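Side-chain contacts in putative retaining b-glycosidase (Saccharophagus degradans, PDB 5A95), which probably hydrolyses mixed-linkage beta-glucans as a retaining endo-acting glycoside hydrolase of family 5, subfamily 26: residues K268-L273 / G313-K318; W294-G299 / P348-A353; Y327-F332 / A353-V358. The protein carries 1 engineered substitution. All coordinates share one frame; numbering follows the deposited sequence.

Contact 1: K268-L273 / G313-K318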
loop_
_atom_site.group_PDB
_atom_site.type_symbol
_atom_site.label_atom_id
_atom_site.label_comp_id
_atom_site.label_asym_id
_atom_site.label_seq_id
_atom_site.Cartn_x
_atom_site.Cartn_y
_atom_site.Cartn_z
ATOM N N LYS A 268 27.996 -3.486 37.855
ATOM C CA LYS A 268 28.355 -2.153 37.374
ATOM C C LYS A 268 28.278 -2.093 35.854
ATOM O O LYS A 268 27.759 -1.149 35.262
ATOM C CB LYS A 268 29.790 -1.811 37.789
ATOM C CG LYS A 268 30.346 -0.543 37.182
ATOM C CD LYS A 268 31.769 -0.262 37.622
ATOM C CE LYS A 268 32.307 0.980 36.938
ATOM N NZ LYS A 268 33.665 1.314 37.380
ATOM N N ASN A 269 28.812 -3.112 35.190
ATOM C CA ASN A 269 28.953 -3.047 33.750
ATOM C C ASN A 269 27.612 -3.225 33.033
ATOM O O ASN A 269 27.347 -2.544 32.036
ATOM C CB ASN A 269 30.003 -4.039 33.245
ATOM C CG ASN A 269 31.400 -3.702 33.729
ATOM O OD1 ASN A 269 31.698 -2.569 34.080
ATOM N ND2 ASN A 269 32.241 -4.701 33.774
ATOM N N PHE A 270 26.757 -4.111 33.545
ATOM C CA PHE A 270 25.401 -4.205 33.000
ATOM C C PHE A 270 24.602 -2.918 33.257
ATOM O O PHE A 270 23.931 -2.409 32.355
ATOM C CB PHE A 270 24.637 -5.393 33.533
ATOM C CG PHE A 270 24.946 -6.668 32.813
ATOM C CD1 PHE A 270 24.421 -6.880 31.543
ATOM C CD2 PHE A 270 25.756 -7.655 33.375
ATOM C CE1 PHE A 270 24.725 -8.042 30.837
ATOM C CE2 PHE A 270 26.027 -8.829 32.687
ATOM C CZ PHE A 270 25.517 -9.010 31.417
ATOM N N PHE A 271 24.670 -2.388 34.472
ATOM C CA PHE A 271 23.882 -1.195 34.783
ATOM C C PHE A 271 24.312 -0.047 33.880
ATOM O O PHE A 271 23.467 0.731 33.411
ATOM C CB PHE A 271 24.070 -0.762 36.241
ATOM C CG PHE A 271 23.523 -1.719 37.280
ATOM C CD1 PHE A 271 22.697 -2.780 36.958
ATOM C CD2 PHE A 271 23.848 -1.540 38.604
ATOM C CE1 PHE A 271 22.203 -3.629 37.928
ATOM C CE2 PHE A 271 23.363 -2.395 39.605
ATOM C CZ PHE A 271 22.516 -3.420 39.263
ATOM N N LYS A 272 25.618 0.095 33.647
ATOM C CA LYS A 272 26.100 1.184 32.832
ATOM C C LYS A 272 25.604 1.051 31.378
ATOM O O LYS A 272 25.140 2.003 30.772
ATOM C CB LYS A 272 27.637 1.273 32.869
ATOM C CG LYS A 272 28.193 2.373 31.961
ATOM C CD LYS A 272 29.519 2.994 32.365
ATOM C CE LYS A 272 29.518 4.524 32.174
ATOM N NZ LYS A 272 28.675 5.094 31.063
ATOM N N LEU A 273 25.733 -0.145 30.824
ATOM C CA LEU A 273 25.285 -0.366 29.467
ATOM C C LEU A 273 23.772 -0.181 29.336
ATOM O O LEU A 273 23.292 0.402 28.355
ATOM C CB LEU A 273 25.719 -1.749 28.974
ATOM C CG LEU A 273 27.194 -1.851 28.651
ATOM C CD1 LEU A 273 27.627 -3.288 28.513
ATOM C CD2 LEU A 273 27.505 -1.098 27.382
ATOM N N GLY A 313 18.337 -12.023 36.469
ATOM C CA GLY A 313 17.081 -11.687 37.111
ATOM C C GLY A 313 17.267 -10.641 38.206
ATOM O O GLY A 313 16.664 -9.563 38.181
ATOM N N PRO A 314 18.123 -10.955 39.193
ATOM C CA PRO A 314 18.333 -9.991 40.261
ATOM C C PRO A 314 18.890 -8.665 39.756
ATOM O O PRO A 314 18.552 -7.621 40.287
ATOM C CB PRO A 314 19.309 -10.720 41.203
ATOM C CG PRO A 314 18.980 -12.187 41.000
ATOM C CD PRO A 314 18.619 -12.305 39.532
ATOM N N ARG A 315 19.745 -8.734 38.740
ATOM C CA ARG A 315 20.327 -7.513 38.181
ATOM C C ARG A 315 19.285 -6.601 37.552
ATOM O O ARG A 315 19.239 -5.404 37.857
ATOM C CB ARG A 315 21.375 -7.816 37.134
ATOM C CG ARG A 315 22.671 -8.269 37.665
ATOM C CD ARG A 315 23.779 -8.114 36.631
ATOM N NE ARG A 315 24.912 -8.727 37.258
ATOM C CZ ARG A 315 25.507 -9.845 36.871
ATOM N NH1 ARG A 315 25.081 -10.478 35.827
ATOM N NH2 ARG A 315 26.540 -10.303 37.568
ATOM N N ILE A 316 18.457 -7.145 36.668
ATOM C CA ILE A 316 17.486 -6.315 35.977
ATOM C C ILE A 316 16.424 -5.770 36.941
ATOM O O ILE A 316 15.983 -4.629 36.824
ATOM C CB ILE A 316 16.879 -7.037 34.753
ATOM C CG1 ILE A 316 16.136 -6.072 33.834
ATOM C CG2 ILE A 316 15.929 -8.170 35.126
ATOM C CD1 ILE A 316 16.973 -4.986 33.239
ATOM N N VAL A 317 16.035 -6.573 37.938
ATOM C CA VAL A 317 15.092 -6.104 38.930
ATOM C C VAL A 317 15.689 -4.980 39.802
ATOM O O VAL A 317 15.039 -3.970 40.037
ATOM C CB VAL A 317 14.568 -7.281 39.778
ATOM C CG1 VAL A 317 13.838 -6.814 41.016
ATOM C CG2 VAL A 317 13.645 -8.138 38.921
ATOM N N LYS A 318 16.923 -5.155 40.254
ATOM C CA LYS A 318 17.606 -4.126 41.043
ATOM C C LYS A 318 17.694 -2.833 40.243
ATOM O O LYS A 318 17.424 -1.755 40.748
ATOM C CB LYS A 318 19.008 -4.613 41.443
ATOM C CG LYS A 318 19.832 -3.621 42.248
ATOM C CD LYS A 318 20.991 -4.297 42.986
ATOM C CE LYS A 318 21.635 -3.354 44.002
ATOM N NZ LYS A 318 22.947 -2.926 43.503
#
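Phe270 and Arg315 have the nearest CA atoms, 8.0 Å apart, where helical segments 268-273 and 313-318 pass with axes 10.5 Å apart and a signed crossing angle of -47°. Phe270, Phe271, Arg315 and Lys318 make the contact.

CD2 and CE2 of Phe270 meet the end of the Arg315 side chain obliquely. CE2 of Phe270 lies 3.7 Å from NH1 of Arg315, and CD2 of Phe270 lies 3.8 Å from CD of Arg315. The ring and guanidinium planes are only 16° apart, but the guanidinium is not stacked squarely over the ring. Arg315 is extended from CG to NE, which carries the charged group along Phe270. NE makes a salt bridge with Asp267, one residue before the first segment. That bond anchors the arginine while its carbons and NH1 rest against the ring.

The outer edge of the Phe271 ring reaches the second helix. CE1 of Phe271 approaches the backbone O of Arg315 at 3.5 Å, near the ring plane, so C-H groups face the carbonyl oxygen. Lys318 crosses this ring at about a right angle. Its CG is 4.0 Å from CZ of Phe271. A bend at the last torsion, chi4 -107°, brings NZ to the ring edge, 4.0 Å from CE2 of Phe271.

Farther along the first helix, Trp274 meets the Phe270 ring and touches Arg315 and Ile316. Pro314 and Val317 pack on helix 350-363. Helix 312-323 therefore lies between helices 267-279 and 350-363 in the outer layer of the (beta/alpha)8 barrel, and its chain leads on to strand 326-329.

Contact 2: W294-G299 / P348-A353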
loop_
_atom_site.group_PDB
_atom_site.type_symbol
_atom_site.label_atom_id
_atom_site.label_comp_id
_atom_site.label_asym_id
_atom_site.label_seq_id
_atom_site.Cartn_x
_atom_site.Cartn_y
_atom_site.Cartn_z
ATOM N N TRP A 294 14.456 -14.484 30.768
ATOM C CA TRP A 294 15.533 -15.352 30.347
ATOM C C TRP A 294 15.162 -16.806 30.487
ATOM O O TRP A 294 14.207 -17.155 31.167
ATOM C CB TRP A 294 16.821 -15.115 31.166
ATOM C CG TRP A 294 16.846 -15.839 32.497
ATOM C CD1 TRP A 294 17.430 -17.067 32.743
ATOM C CD2 TRP A 294 16.255 -15.442 33.751
ATOM N NE1 TRP A 294 17.244 -17.429 34.060
ATOM C CE2 TRP A 294 16.540 -16.449 34.702
ATOM C CE3 TRP A 294 15.535 -14.314 34.173
ATOM C CZ2 TRP A 294 16.117 -16.355 36.032
ATOM C CZ3 TRP A 294 15.133 -14.233 35.484
ATOM C CH2 TRP A 294 15.427 -15.242 36.405
ATOM N N VAL A 295 15.961 -17.634 29.830
ATOM C CA VAL A 295 15.996 -19.070 30.070
ATOM C C VAL A 295 17.456 -19.517 30.101
ATOM O O VAL A 295 18.314 -18.922 29.479
ATOM C CB VAL A 295 15.163 -19.842 29.010
ATOM C CG1 VAL A 295 15.720 -19.633 27.610
ATOM C CG2 VAL A 295 15.042 -21.347 29.337
ATOM N N GLN A 296 17.713 -20.614 30.808
ATOM C CA GLN A 296 19.016 -21.256 30.808
ATOM C C GLN A 296 19.479 -21.514 29.380
ATOM O O GLN A 296 18.659 -21.747 28.490
ATOM C CB GLN A 296 18.935 -22.603 31.538
ATOM C CG GLN A 296 18.758 -22.479 33.027
ATOM C CD GLN A 296 19.983 -21.940 33.733
ATOM O OE1 GLN A 296 21.102 -22.385 33.457
ATOM N NE2 GLN A 296 19.791 -20.989 34.638
ATOM N N PRO A 297 20.805 -21.527 29.152
ATOM C CA PRO A 297 21.275 -21.644 27.775
ATOM C C PRO A 297 20.975 -22.973 27.107
ATOM O O PRO A 297 20.981 -23.028 25.886
ATOM C CB PRO A 297 22.798 -21.439 27.902
ATOM C CG PRO A 297 23.096 -21.709 29.338
ATOM C CD PRO A 297 21.899 -21.243 30.107
ATOM N N ASP A 298 20.703 -23.993 27.910
ATOM C CA ASP A 298 20.342 -25.323 27.435
ATOM C C ASP A 298 18.859 -25.599 27.650
ATOM O O ASP A 298 18.402 -26.749 27.538
ATOM C CB ASP A 298 21.213 -26.377 28.138
ATOM C CG ASP A 298 21.012 -26.413 29.636
ATOM O OD1 ASP A 298 20.335 -25.545 30.200
ATOM O OD2 ASP A 298 21.605 -27.305 30.254
ATOM N N GLY A 299 18.099 -24.546 27.942
ATOM C CA GLY A 299 16.724 -24.715 28.368
ATOM C C GLY A 299 15.734 -24.678 27.237
ATOM O O GLY A 299 16.108 -24.562 26.060
ATOM N N PRO A 348 5.786 -22.997 37.918
ATOM C CA PRO A 348 6.697 -21.972 37.392
ATOM C C PRO A 348 7.962 -22.541 36.764
ATOM O O PRO A 348 8.491 -23.582 37.210
ATOM C CB PRO A 348 7.043 -21.120 38.609
ATOM C CG PRO A 348 5.993 -21.415 39.633
ATOM C CD PRO A 348 5.586 -22.839 39.370
ATOM N N SER A 349 8.450 -21.859 35.743
ATOM C CA SER A 349 9.802 -22.069 35.231
ATOM C C SER A 349 10.761 -21.304 36.151
ATOM O O SER A 349 10.328 -20.626 37.074
ATOM C CB SER A 349 9.901 -21.516 33.821
ATOM O OG SER A 349 9.805 -20.105 33.887
ATOM N N GLU A 350 12.058 -21.406 35.873
ATOM C CA GLU A 350 13.037 -20.691 36.680
ATOM C C GLU A 350 12.698 -19.187 36.702
ATOM O O GLU A 350 12.603 -18.585 37.765
ATOM C CB GLU A 350 14.448 -20.894 36.136
ATOM C CG GLU A 350 15.500 -20.132 36.933
ATOM C CD GLU A 350 16.843 -19.999 36.272
ATOM O OE1 GLU A 350 17.001 -20.299 35.070
ATOM O OE2 GLU A 350 17.767 -19.470 36.943
ATOM N N GLN A 351 12.554 -18.559 35.532
ATOM C CA GLN A 351 12.277 -17.122 35.553
ATOM C C GLN A 351 10.891 -16.831 36.119
ATOM O O GLN A 351 10.683 -15.786 36.734
ATOM C CB GLN A 351 12.462 -16.447 34.185
ATOM C CG GLN A 351 11.394 -16.731 33.138
ATOM C CD GLN A 351 11.306 -15.646 32.080
ATOM O OE1 GLN A 351 11.895 -14.580 32.205
ATOM N NE2 GLN A 351 10.504 -15.891 31.064
ATOM N N GLY A 352 9.936 -17.727 35.891
ATOM C CA GLY A 352 8.617 -17.526 36.441
ATOM C C GLY A 352 8.596 -17.452 37.953
ATOM O O GLY A 352 8.014 -16.526 38.518
ATOM N N ALA A 353 9.268 -18.398 38.612
ATOM C CA ALA A 353 9.314 -18.387 40.066
ATOM C C ALA A 353 10.006 -17.119 40.566
ATOM O O ALA A 353 9.596 -16.530 41.561
ATOM C CB ALA A 353 10.035 -19.614 40.598
HETATM O O HOH W 1 13.374 -19.431 32.663
HETATM O O HOH W 2 15.627 -21.059 32.894
#
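Glu350 OE1 receives Gln296 NE2 in a nearly straight hydrogen bond of 2.9 Å, with an N-H...O angle of 171°. The donor lies on the syn side of the carboxylate, 29° out of its plane. Trp294 NE1 gives the same oxygen a weak hydrogen bond of 3.1 Å. The carboxylate stands almost upright to the indole plane and sits at the ring's edge.

Gln351 meets the same tryptophan differently. Its CB lies over one face, 3.7 Å from the centroid of the six-membered ring of Trp294, as a CH-pi contact. A chi1 of 73° sets CG of Gln351 between its backbone N and carbonyl carbon, and the extended chain runs past Trp294 O to put OE1 near Trp294 N. Trp294 N donates to Gln351 OE1 at 2.9 Å, although the position of that oxygen is less certain.

Two waters complete this layer. Water 1 joins Trp294 O to Gln351 N. Water 2 links Gln296 N to Glu350 OE1, which accepts from Gln296, water 2 and, weakly, Trp294. Behind them, Gln351 NE2 is held by the carbonyl oxygens of Trp330 and Thr339. Ser349 N-caps the helix, its OG accepting from Gly352 N at 3.1 Å.

A turn of type I, Gln296 to Gly299, ends the loop segment. Together these bonds fasten the loop after strand 287-289 to the capped start of helix 350-363, the last helix of a (beta/alpha)8 barrel.

Contact 3: Y327-F332 / A353-V358; sequences YTVWVF and AFFKQV. With BGC (beta-D-glucopyranose), chain D.
In Val329, chi1 of -179° sends CG1 away from the backbone N and leaves CG2 beside it, which places CG2 over the Phe355 ring and CG1 at its rim. Phe355 in turn swings its ring away from its own carbonyl carbon (chi1 -77°), toward the strand. CG2 of Val329 sits 3.7 Å from the centroid of the Phe355 ring, 14° off the normal, a CH-pi contact. CG1 of Val329 is 3.7 Å from CD2 of Phe355. Phe354 CD2 covers the opposite face, so the ring is sandwiched. One helical turn after Phe355, CG1 of Val358 meets Tyr327 OH at 3.6 Å.

Next in the chain, Trp330 belongs to the glycan pocket. C3 of the bound glucose lies 3.6 Å above its ring plane, offset toward the rim, and Val331 CB backs the other face. Trp330 NE1 is 3.2 Å from glucose O4. A cis peptide joins Trp330 to Val331. Trp330 NE1 donates to Ser337 O, which probably helps fix the indole.

The strand-to-helix contact is mainly apolar, methyls on an aromatic face; the tyrosine oxygen meets a methyl at its margin. Its chemistry implies cohesion by dispersion and CH-pi attraction, while the indole meets the sugar with both its rim and its N-H side.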
loop_
_atom_site.group_PDB
_atom_site.type_symbol
_atom_site.label_atom_id
_atom_site.label_comp_id
_atom_site.label_asym_id
_atom_site.label_seq_id
_atom_site.Cartn_x
_atom_site.Cartn_y
_atom_site.Cartn_z
ATOM N N TYR A 327 7.330 -2.784 34.074
ATOM C CA TYR A 327 7.722 -3.960 33.307
ATOM C C TYR A 327 6.609 -4.980 33.141
ATOM O O TYR A 327 5.753 -5.140 33.988
ATOM C CB TYR A 327 8.949 -4.651 33.928
ATOM C CG TYR A 327 8.770 -5.066 35.357
ATOM C CD1 TYR A 327 8.231 -6.299 35.684
ATOM C CD2 TYR A 327 9.099 -4.213 36.387
ATOM C CE1 TYR A 327 8.071 -6.686 37.006
ATOM C CE2 TYR A 327 8.946 -4.586 37.708
ATOM C CZ TYR A 327 8.417 -5.818 38.016
ATOM O OH TYR A 327 8.233 -6.208 39.341
ATOM N N THR A 328 6.688 -5.707 32.022
ATOM C CA THR A 328 5.880 -6.884 31.786
ATOM C C THR A 328 6.767 -8.004 31.245
ATOM O O THR A 328 7.290 -7.932 30.131
ATOM C CB THR A 328 4.701 -6.639 30.840
ATOM O OG1 THR A 328 5.117 -6.042 29.618
ATOM C CG2 THR A 328 3.658 -5.751 31.478
ATOM N N VAL A 329 6.931 -9.071 32.034
ATOM C CA VAL A 329 7.823 -10.159 31.705
ATOM C C VAL A 329 7.267 -10.926 30.490
ATOM O O VAL A 329 6.045 -11.089 30.340
ATOM C CB VAL A 329 7.936 -11.129 32.898
ATOM C CG1 VAL A 329 8.884 -12.286 32.620
ATOM C CG2 VAL A 329 8.403 -10.386 34.142
ATOM N N TRP A 330 8.172 -11.428 29.653
ATOM C CA TRP A 330 7.825 -12.292 28.520
ATOM C C TRP A 330 8.276 -13.720 28.864
ATOM O O TRP A 330 9.457 -13.910 29.107
ATOM C CB TRP A 330 8.542 -11.794 27.225
ATOM C CG TRP A 330 8.232 -12.624 26.007
ATOM C CD1 TRP A 330 8.828 -13.797 25.648
ATOM C CD2 TRP A 330 7.185 -12.404 25.063
ATOM N NE1 TRP A 330 8.257 -14.288 24.498
ATOM C CE2 TRP A 330 7.236 -13.456 24.123
ATOM C CE3 TRP A 330 6.220 -11.404 24.911
ATOM C CZ2 TRP A 330 6.343 -13.550 23.052
ATOM C CZ3 TRP A 330 5.338 -11.489 23.862
ATOM C CH2 TRP A 330 5.412 -12.548 22.922
ATOM N N VAL A 331 7.391 -14.728 28.856
ATOM C CA VAL A 331 5.945 -14.641 28.586
ATOM C C VAL A 331 5.232 -15.688 29.452
ATOM O O VAL A 331 5.780 -16.772 29.685
ATOM C CB VAL A 331 5.648 -14.874 27.081
ATOM C CG1 VAL A 331 6.223 -16.188 26.600
ATOM C CG2 VAL A 331 4.160 -14.782 26.773
ATOM N N PHE A 332 4.033 -15.368 29.927
ATOM C CA PHE A 332 3.254 -16.269 30.760
ATOM C C PHE A 332 2.462 -17.199 29.845
ATOM O O PHE A 332 1.288 -17.011 29.601
ATOM C CB PHE A 332 2.359 -15.472 31.698
ATOM C CG PHE A 332 1.795 -16.291 32.816
ATOM C CD1 PHE A 332 2.533 -16.469 33.980
ATOM C CD2 PHE A 332 0.527 -16.850 32.742
ATOM C CE1 PHE A 332 2.014 -17.195 35.036
ATOM C CE2 PHE A 332 0.008 -17.576 33.810
ATOM C CZ PHE A 332 0.765 -17.759 34.941
ATOM N N ALA A 353 9.268 -18.398 38.612
ATOM C CA ALA A 353 9.314 -18.387 40.066
ATOM C C ALA A 353 10.006 -17.119 40.566
ATOM O O ALA A 353 9.596 -16.530 41.561
ATOM C CB ALA A 353 10.035 -19.614 40.598
ATOM N N PHE A 354 11.089 -16.736 39.888
ATOM C CA PHE A 354 11.844 -15.560 40.275
ATOM C C PHE A 354 10.935 -14.318 40.226
ATOM O O PHE A 354 10.812 -13.561 41.201
ATOM C CB PHE A 354 13.078 -15.393 39.385
ATOM C CG PHE A 354 13.762 -14.067 39.595
ATOM C CD1 PHE A 354 14.518 -13.846 40.748
ATOM C CD2 PHE A 354 13.547 -13.004 38.730
ATOM C CE1 PHE A 354 15.101 -12.634 40.993
ATOM C CE2 PHE A 354 14.113 -11.779 38.992
ATOM C CZ PHE A 354 14.884 -11.598 40.109
ATOM N N PHE A 355 10.286 -14.087 39.087
ATOM C CA PHE A 355 9.508 -12.878 38.937
ATOM C C PHE A 355 8.230 -12.918 39.767
ATOM O O PHE A 355 7.743 -11.896 40.214
ATOM C CB PHE A 355 9.190 -12.614 37.466
ATOM C CG PHE A 355 10.342 -12.045 36.686
ATOM C CD1 PHE A 355 10.809 -10.775 36.984
ATOM C CD2 PHE A 355 10.955 -12.752 35.683
ATOM C CE1 PHE A 355 11.864 -10.238 36.277
ATOM C CE2 PHE A 355 12.007 -12.210 34.959
ATOM C CZ PHE A 355 12.449 -10.957 35.263
ATOM N N LYS A 356 7.700 -14.118 39.983
ATOM C CA LYS A 356 6.523 -14.244 40.806
ATOM C C LYS A 356 6.795 -13.685 42.221
ATOM O O LYS A 356 6.015 -12.936 42.792
ATOM C CB LYS A 356 6.107 -15.719 40.928
ATOM C CG LYS A 356 4.782 -15.927 41.609
ATOM C CD LYS A 356 4.412 -17.388 41.581
ATOM C CE LYS A 356 3.028 -17.631 42.158
ATOM N NZ LYS A 356 2.649 -19.066 41.999
ATOM N N GLN A 357 7.925 -14.101 42.795
ATOM C CA GLN A 357 8.311 -13.620 44.116
ATOM C C GLN A 357 8.510 -12.111 44.134
ATOM O O GLN A 357 8.061 -11.427 45.032
ATOM C CB GLN A 357 9.571 -14.357 44.577
ATOM C CG GLN A 357 10.085 -13.968 45.954
ATOM C CD GLN A 357 11.147 -14.939 46.477
ATOM O OE1 GLN A 357 12.065 -15.318 45.773
ATOM N NE2 GLN A 357 11.003 -15.355 47.726
ATOM N N VAL A 358 9.178 -11.587 43.112
ATOM C CA VAL A 358 9.410 -10.148 42.997
ATOM C C VAL A 358 8.098 -9.381 42.940
ATOM O O VAL A 358 7.907 -8.401 43.649
ATOM C CB VAL A 358 10.271 -9.847 41.746
ATOM C CG1 VAL A 358 10.295 -8.364 41.412
ATOM C CG2 VAL A 358 11.684 -10.384 41.930
HETATM C C2 BGC D . 9.713 -11.173 20.167
HETATM C C3 BGC D . 8.838 -12.293 20.725
HETATM C C4 BGC D . 9.673 -13.573 20.853
HETATM C C5 BGC D . 10.912 -13.298 21.682
HETATM C C6 BGC D . 11.770 -14.526 21.871
HETATM C C1 BGC D . 11.095 -11.083 20.806
HETATM O O1 BGC D . 12.031 -10.418 19.995
HETATM O O2 BGC D . 8.991 -9.890 20.259
HETATM O O3 BGC D . 7.667 -12.412 19.856
HETATM O O4 BGC D . 8.994 -14.705 21.416
HETATM O O5 BGC D . 11.685 -12.352 20.951
HETATM O O6 BGC D . 12.970 -14.054 22.487
#

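In the fold
The three contacts follow one side of the barrel, from helix 267-279 through helix 312-323 to helix 350-363. Contacts 2 and 3 are closest, with centres 11 Å apart, and share Ala353. Contact 1 lies about 18 Å from contact 2 and about 16 Å from contact 3, between centres. Trp294 bridges the group: its CZ3 is 3.6 Å from Gly313 CA and its CH2 is 3.7 Å from Phe354 CD2. Val317 joins contact 1 to the Phe354 and Phe355 rings. Toward the sugar, contact 3 reaches the glycan pocket directly through Trp330, whereas the Gln351 side chain of contact 2 stays about 9 Å from a bound glucose.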